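Amorpha-4,11-diene synthase (Artemisia annua, PDB 4GAX) is an engineered sesquiterpene synthase variant that probably catalyses the metal-dependent conversion of farnesyl diphosphate into a sesquiterpene. Local coordinates at residues 299-304 against 428-433; 340-345 against 352-357. All coordinates share one frame; numbering follows the deposited sequence.

Interaction 1 of 2, residues 299-304 against 428-433; sequences SRARIF and LGMSDI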
loop_
_atom_site.group_PDB
_atom_site.type_symbol
_atom_site.label_atom_id
_atom_site.label_comp_id
_atom_site.label_asym_id
_atom_site.label_seq_id
_atom_site.Cartn_x
_atom_site.Cartn_y
_atom_site.Cartn_z
ATOM N N SER A 299 -13.414 -5.989 -4.205
ATOM C CA SER A 299 -13.156 -6.727 -5.440
ATOM C C SER A 299 -13.339 -5.922 -6.731
ATOM O O SER A 299 -12.454 -5.919 -7.595
ATOM C CB SER A 299 -14.044 -7.977 -5.499
ATOM O OG SER A 299 -13.627 -8.788 -6.573
ATOM N N ARG A 300 -14.480 -5.247 -6.876
ATOM C CA ARG A 300 -14.718 -4.453 -8.086
ATOM C C ARG A 300 -13.703 -3.332 -8.212
ATOM O O ARG A 300 -13.205 -3.050 -9.314
ATOM C CB ARG A 300 -16.131 -3.859 -8.108
ATOM C CG ARG A 300 -17.236 -4.888 -8.291
ATOM C CD ARG A 300 -18.514 -4.250 -8.842
ATOM N NE ARG A 300 -18.411 -3.949 -10.273
ATOM C CZ ARG A 300 -18.615 -4.839 -11.245
ATOM N NH1 ARG A 300 -18.925 -6.096 -10.946
ATOM N NH2 ARG A 300 -18.504 -4.478 -12.521
ATOM N N ALA A 301 -13.393 -2.700 -7.084
ATOM C CA ALA A 301 -12.414 -1.613 -7.078
ATOM C C ALA A 301 -11.033 -2.091 -7.489
ATOM O O ALA A 301 -10.357 -1.405 -8.254
ATOM C CB ALA A 301 -12.361 -0.926 -5.710
ATOM N N ARG A 302 -10.608 -3.263 -6.998
ATOM C CA ARG A 302 -9.311 -3.810 -7.392
ATOM C C ARG A 302 -9.219 -4.094 -8.888
ATOM O O ARG A 302 -8.190 -3.828 -9.538
ATOM C CB ARG A 302 -9.017 -5.124 -6.637
ATOM C CG ARG A 302 -8.507 -4.945 -5.222
ATOM C CD ARG A 302 -7.949 -6.271 -4.703
ATOM N NE ARG A 302 -9.009 -7.263 -4.525
ATOM C CZ ARG A 302 -9.849 -7.273 -3.494
ATOM N NH1 ARG A 302 -9.763 -6.327 -2.556
ATOM N NH2 ARG A 302 -10.779 -8.227 -3.401
ATOM N N ILE A 303 -10.279 -4.680 -9.434
ATOM C CA ILE A 303 -10.255 -5.054 -10.851
ATOM C C ILE A 303 -10.162 -3.805 -11.718
ATOM O O ILE A 303 -9.368 -3.752 -12.657
ATOM C CB ILE A 303 -11.480 -5.909 -11.231
ATOM C CG1 ILE A 303 -11.326 -7.308 -10.614
ATOM C CG2 ILE A 303 -11.624 -6.005 -12.753
ATOM C CD1 ILE A 303 -12.586 -8.172 -10.706
ATOM N N PHE A 304 -10.939 -2.779 -11.384
ATOM C CA PHE A 304 -10.915 -1.540 -12.166
ATOM C C PHE A 304 -9.546 -0.856 -12.044
ATOM O O PHE A 304 -9.000 -0.360 -13.026
ATOM C CB PHE A 304 -12.014 -0.576 -11.701
ATOM C CG PHE A 304 -12.078 0.674 -12.516
ATOM C CD1 PHE A 304 -12.346 0.605 -13.876
ATOM C CD2 PHE A 304 -11.806 1.912 -11.946
ATOM C CE1 PHE A 304 -12.378 1.763 -14.668
ATOM C CE2 PHE A 304 -11.833 3.078 -12.725
ATOM C CZ PHE A 304 -12.130 3.001 -14.092
ATOM N N LEU A 428 -13.282 6.092 -7.655
ATOM C CA LEU A 428 -14.269 5.581 -8.605
ATOM C C LEU A 428 -14.657 4.151 -8.263
ATOM O O LEU A 428 -15.822 3.777 -8.394
ATOM C CB LEU A 428 -13.731 5.637 -10.040
ATOM C CG LEU A 428 -13.482 7.037 -10.599
ATOM C CD1 LEU A 428 -13.185 6.964 -12.106
ATOM C CD2 LEU A 428 -14.692 7.917 -10.333
ATOM N N GLY A 429 -13.680 3.357 -7.821
ATOM C CA GLY A 429 -13.924 1.967 -7.476
ATOM C C GLY A 429 -14.689 1.845 -6.170
ATOM O O GLY A 429 -15.368 0.845 -5.938
ATOM N N MET A 430 -14.577 2.865 -5.323
ATOM C CA MET A 430 -15.307 2.921 -4.051
ATOM C C MET A 430 -16.372 4.007 -4.034
ATOM O O MET A 430 -16.468 4.790 -3.081
ATOM C CB MET A 430 -14.336 3.150 -2.893
ATOM C CG MET A 430 -13.470 1.963 -2.601
ATOM S SD MET A 430 -12.394 2.202 -1.151
ATOM C CE MET A 430 -10.833 2.109 -2.012
ATOM N N SER A 431 -17.184 4.036 -5.083
ATOM C CA SER A 431 -18.189 5.075 -5.270
ATOM C C SER A 431 -19.223 5.200 -4.144
ATOM O O SER A 431 -19.756 6.291 -3.902
ATOM C CB SER A 431 -18.917 4.846 -6.596
ATOM O OG SER A 431 -19.119 3.457 -6.802
ATOM N N ASP A 432 -19.521 4.094 -3.470
ATOM C CA ASP A 432 -20.563 4.088 -2.436
ATOM C C ASP A 432 -20.257 4.986 -1.236
ATOM O O ASP A 432 -21.175 5.405 -0.525
ATOM C CB ASP A 432 -20.810 2.665 -1.949
ATOM C CG ASP A 432 -19.523 1.907 -1.726
ATOM O OD1 ASP A 432 -18.627 1.999 -2.595
ATOM O OD2 ASP A 432 -19.399 1.228 -0.683
ATOM N N ILE A 433 -18.979 5.285 -1.010
ATOM C CA ILE A 433 -18.583 6.084 0.151
ATOM C C ILE A 433 -17.908 7.423 -0.189
ATOM O O ILE A 433 -17.731 8.280 0.690
ATOM C CB ILE A 433 -17.663 5.291 1.114
ATOM C CG1 ILE A 433 -16.276 5.093 0.500
ATOM C CG2 ILE A 433 -18.292 3.955 1.495
ATOM C CD1 ILE A 433 -15.193 4.829 1.533
#
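Ala301 and Gly429 bring two helices of the all-alpha terpene synthase fold into backbone contact, their CA atoms being only 3.9 Å apart. The pair illustrates how small residues permit close helix packing. Gly429 adds no side chain to the interface, and Ala301 presents a single methyl whose CB lies 3.5 Å from Gly429 O and 3.6 Å from Gly429 C. No hydrogen bond crosses between the segments, so the grip is one of shape.

Phe304, one helical turn after Ala301, extends the contact to larger side chains. Its CG stands anti to the backbone N (chi1 -177°), which carries the ring toward Leu428. CB sets this direction, and contact begins further out on the ring. Phe304 CD2 comes to 4.6 Å from Leu428 CB, and at Phe304 CE2 the two side chains finally meet: Leu428 CB and CD1 each lie 4.2 Å from that carbon, approaching the ring obliquely. Helix 351-370 packs against both sides of the contact, with Met364 touching Phe304 and Leu368 meeting Leu428.

Helix 299-322 later carries the sequence DDIYD, the aspartate-rich motif that binds magnesium in class I terpene synthases; the present contact lies at its opposite, N-terminal end. Helix 419-429 stops here, and Met430 leaves helical geometry (phi -112°, psi 49°). Its side chain also packs on Leu521 and Ala524 of helix 519-535, whereas toward 299-304 Met430 CG lies 4.4 Å from Ala301 CB.

Interaction 2 of 2, residues 340-345 against 352-357; sequences ITCLDM and PIYKLF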
loop_
_atom_site.group_PDB
_atom_site.type_symbol
_atom_site.label_atom_id
_atom_site.label_comp_id
_atom_site.label_asym_id
_atom_site.label_seq_id
_atom_site.Cartn_x
_atom_site.Cartn_y
_atom_site.Cartn_z
ATOM N N ILE A 340 -14.938 8.267 -28.614
ATOM C CA ILE A 340 -14.513 7.320 -29.634
ATOM C C ILE A 340 -14.629 7.907 -31.040
ATOM O O ILE A 340 -13.974 7.437 -31.977
ATOM C CB ILE A 340 -15.300 5.993 -29.525
ATOM C CG1 ILE A 340 -14.499 4.859 -30.159
ATOM C CG2 ILE A 340 -16.698 6.121 -30.129
ATOM C CD1 ILE A 340 -13.110 4.701 -29.549
ATOM N N THR A 341 -15.443 8.951 -31.185
ATOM C CA THR A 341 -15.678 9.552 -32.495
ATOM C C THR A 341 -14.432 10.213 -33.075
ATOM O O THR A 341 -14.329 10.384 -34.288
ATOM C CB THR A 341 -16.794 10.613 -32.455
ATOM O OG1 THR A 341 -16.296 11.804 -31.833
ATOM C CG2 THR A 341 -18.006 10.097 -31.688
ATOM N N CYS A 342 -13.490 10.597 -32.222
ATOM C CA CYS A 342 -12.254 11.191 -32.729
ATOM C C CYS A 342 -11.155 10.144 -32.985
ATOM O O CYS A 342 -9.968 10.481 -33.046
ATOM C CB CYS A 342 -11.750 12.297 -31.797
ATOM S SG CYS A 342 -10.970 11.696 -30.285
ATOM N N LEU A 343 -11.557 8.883 -33.153
ATOM C CA LEU A 343 -10.619 7.793 -33.430
ATOM C C LEU A 343 -9.888 8.042 -34.752
ATOM O O LEU A 343 -8.745 7.615 -34.940
ATOM C CB LEU A 343 -11.385 6.476 -33.509
ATOM C CG LEU A 343 -10.732 5.123 -33.205
ATOM C CD1 LEU A 343 -10.086 4.544 -34.437
ATOM C CD2 LEU A 343 -9.737 5.196 -32.040
ATOM N N ASP A 344 -10.553 8.744 -35.660
ATOM C CA ASP A 344 -9.995 9.037 -36.982
ATOM C C ASP A 344 -8.927 10.121 -36.951
ATOM O O ASP A 344 -8.178 10.296 -37.923
ATOM C CB ASP A 344 -11.107 9.470 -37.933
ATOM C CG ASP A 344 -11.953 8.309 -38.397
ATOM O OD1 ASP A 344 -11.412 7.182 -38.484
ATOM O OD2 ASP A 344 -13.153 8.523 -38.678
ATOM N N MET A 345 -8.865 10.870 -35.856
ATOM C CA MET A 345 -7.913 11.974 -35.778
ATOM C C MET A 345 -6.560 11.499 -35.233
ATOM O O MET A 345 -5.621 12.280 -35.105
ATOM C CB MET A 345 -8.481 13.122 -34.922
ATOM C CG MET A 345 -8.119 13.056 -33.440
ATOM S SD MET A 345 -8.704 14.463 -32.459
ATOM C CE MET A 345 -7.279 14.733 -31.401
ATOM N N PRO A 352 -5.438 1.213 -31.115
ATOM C CA PRO A 352 -5.897 0.155 -30.195
ATOM C C PRO A 352 -5.926 0.596 -28.739
ATOM O O PRO A 352 -6.786 0.174 -27.969
ATOM C CB PRO A 352 -4.844 -0.954 -30.367
ATOM C CG PRO A 352 -4.264 -0.710 -31.754
ATOM C CD PRO A 352 -4.265 0.792 -31.910
ATOM N N ILE A 353 -4.987 1.451 -28.358
ATOM C CA ILE A 353 -4.866 1.847 -26.962
ATOM C C ILE A 353 -5.966 2.855 -26.638
ATOM O O ILE A 353 -6.512 2.859 -25.540
ATOM C CB ILE A 353 -3.466 2.446 -26.659
ATOM C CG1 ILE A 353 -2.360 1.437 -27.012
ATOM C CG2 ILE A 353 -3.362 2.854 -25.184
ATOM C CD1 ILE A 353 -2.034 1.283 -28.522
ATOM N N TYR A 354 -6.294 3.708 -27.605
ATOM C CA TYR A 354 -7.366 4.667 -27.392
ATOM C C TYR A 354 -8.673 3.915 -27.218
ATOM O O TYR A 354 -9.480 4.256 -26.355
ATOM C CB TYR A 354 -7.472 5.670 -28.545
ATOM C CG TYR A 354 -8.335 6.872 -28.203
ATOM C CD1 TYR A 354 -7.849 7.892 -27.388
ATOM C CD2 TYR A 354 -9.638 6.982 -28.684
ATOM C CE1 TYR A 354 -8.631 8.991 -27.068
ATOM C CE2 TYR A 354 -10.429 8.081 -28.372
ATOM C CZ TYR A 354 -9.923 9.081 -27.565
ATOM O OH TYR A 354 -10.710 10.164 -27.246
ATOM N N LYS A 355 -8.864 2.886 -28.037
ATOM C CA LYS A 355 -10.048 2.023 -27.956
ATOM C C LYS A 355 -10.160 1.281 -26.627
ATOM O O LYS A 355 -11.234 1.257 -26.007
ATOM C CB LYS A 355 -10.018 1.009 -29.104
ATOM C CG LYS A 355 -11.166 0.001 -29.093
ATOM C CD LYS A 355 -12.525 0.670 -29.296
ATOM C CE LYS A 355 -13.642 -0.382 -29.426
ATOM N NZ LYS A 355 -14.952 0.133 -28.930
ATOM N N LEU A 356 -9.067 0.659 -26.188
ATOM C CA LEU A 356 -9.071 -0.034 -24.895
ATOM C C LEU A 356 -9.380 0.941 -23.774
ATOM O O LEU A 356 -10.167 0.639 -22.868
ATOM C CB LEU A 356 -7.717 -0.702 -24.624
ATOM C CG LEU A 356 -7.665 -1.597 -23.377
ATOM C CD1 LEU A 356 -8.411 -2.905 -23.634
ATOM C CD2 LEU A 356 -6.217 -1.876 -22.971
ATOM N N PHE A 357 -8.741 2.106 -23.834
ATOM C CA PHE A 357 -8.942 3.164 -22.841
ATOM C C PHE A 357 -10.406 3.627 -22.817
ATOM O O PHE A 357 -11.026 3.686 -21.759
ATOM C CB PHE A 357 -8.012 4.330 -23.188
ATOM C CG PHE A 357 -8.154 5.534 -22.299
ATOM C CD1 PHE A 357 -7.301 5.727 -21.226
ATOM C CD2 PHE A 357 -9.099 6.512 -22.573
ATOM C CE1 PHE A 357 -7.411 6.857 -20.429
ATOM C CE2 PHE A 357 -9.211 7.635 -21.766
ATOM C CZ PHE A 357 -8.373 7.803 -20.696
#
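Cys342 sets its sulfur beside the phenol of Tyr354, an oblique sulfur-aromatic contact in which SG is 4.8 Å from the ring centroid and 50° off the ring normal. The sulfur sits toward the hydroxyl end of the ring, 3.4 Å from Tyr354 OH and 3.9 Å from Tyr354 CZ. That hydroxyl is itself held by hydrogen bonds to Ala334 O and Ser339 N, which fix the ring's far end against the close of helix 325-337.

This is the connection between helix 325-337 and helix 351-370 in the all-alpha terpene synthase fold: the first gives way to tight 3-10 turns, marked by Leu343 N bonding to Ile340 O, before the second begins. Tyr354 reaches from the helix to the turns. Nearer its root, Leu343 and Tyr354 run alongside each other, each pointing back toward the other's backbone, with Leu343 CD2 3.8 Å from Tyr354 CD2. Ile340 CD1 comes obliquely from the other side of the ring plane, 4.2 Å from Tyr354 CD2.

At the exposed margin, Lys355 bends at chi2 (64°) and lends its aliphatic chain to the contact: its CD lies 4.1 Å from Ile340 CD1, while NZ forms a salt bridge with Asp359.

Interaction 2 is nested within the loop that interaction 1 closes, and all four segments belong to the metal-binding family region. The centres of the two interactions are about 25 Å apart and their nearest atoms about 7 Å, so they do not touch. Helix 351-370 joins them: near its start it carries 352-357, and further along Met364 and Leu368 cover interaction 1. It runs antiparallel to helix 299-322, on which Leu356 and Phe357 reach Leu311, Leu314 and Ile315. Ile315 directly precedes the DDIYD sequence, the probable magnesium-binding motif. The centre of interaction 1 lies about 16 Å from the centre of the chain, that of interaction 2 about 32 Å, on the same side.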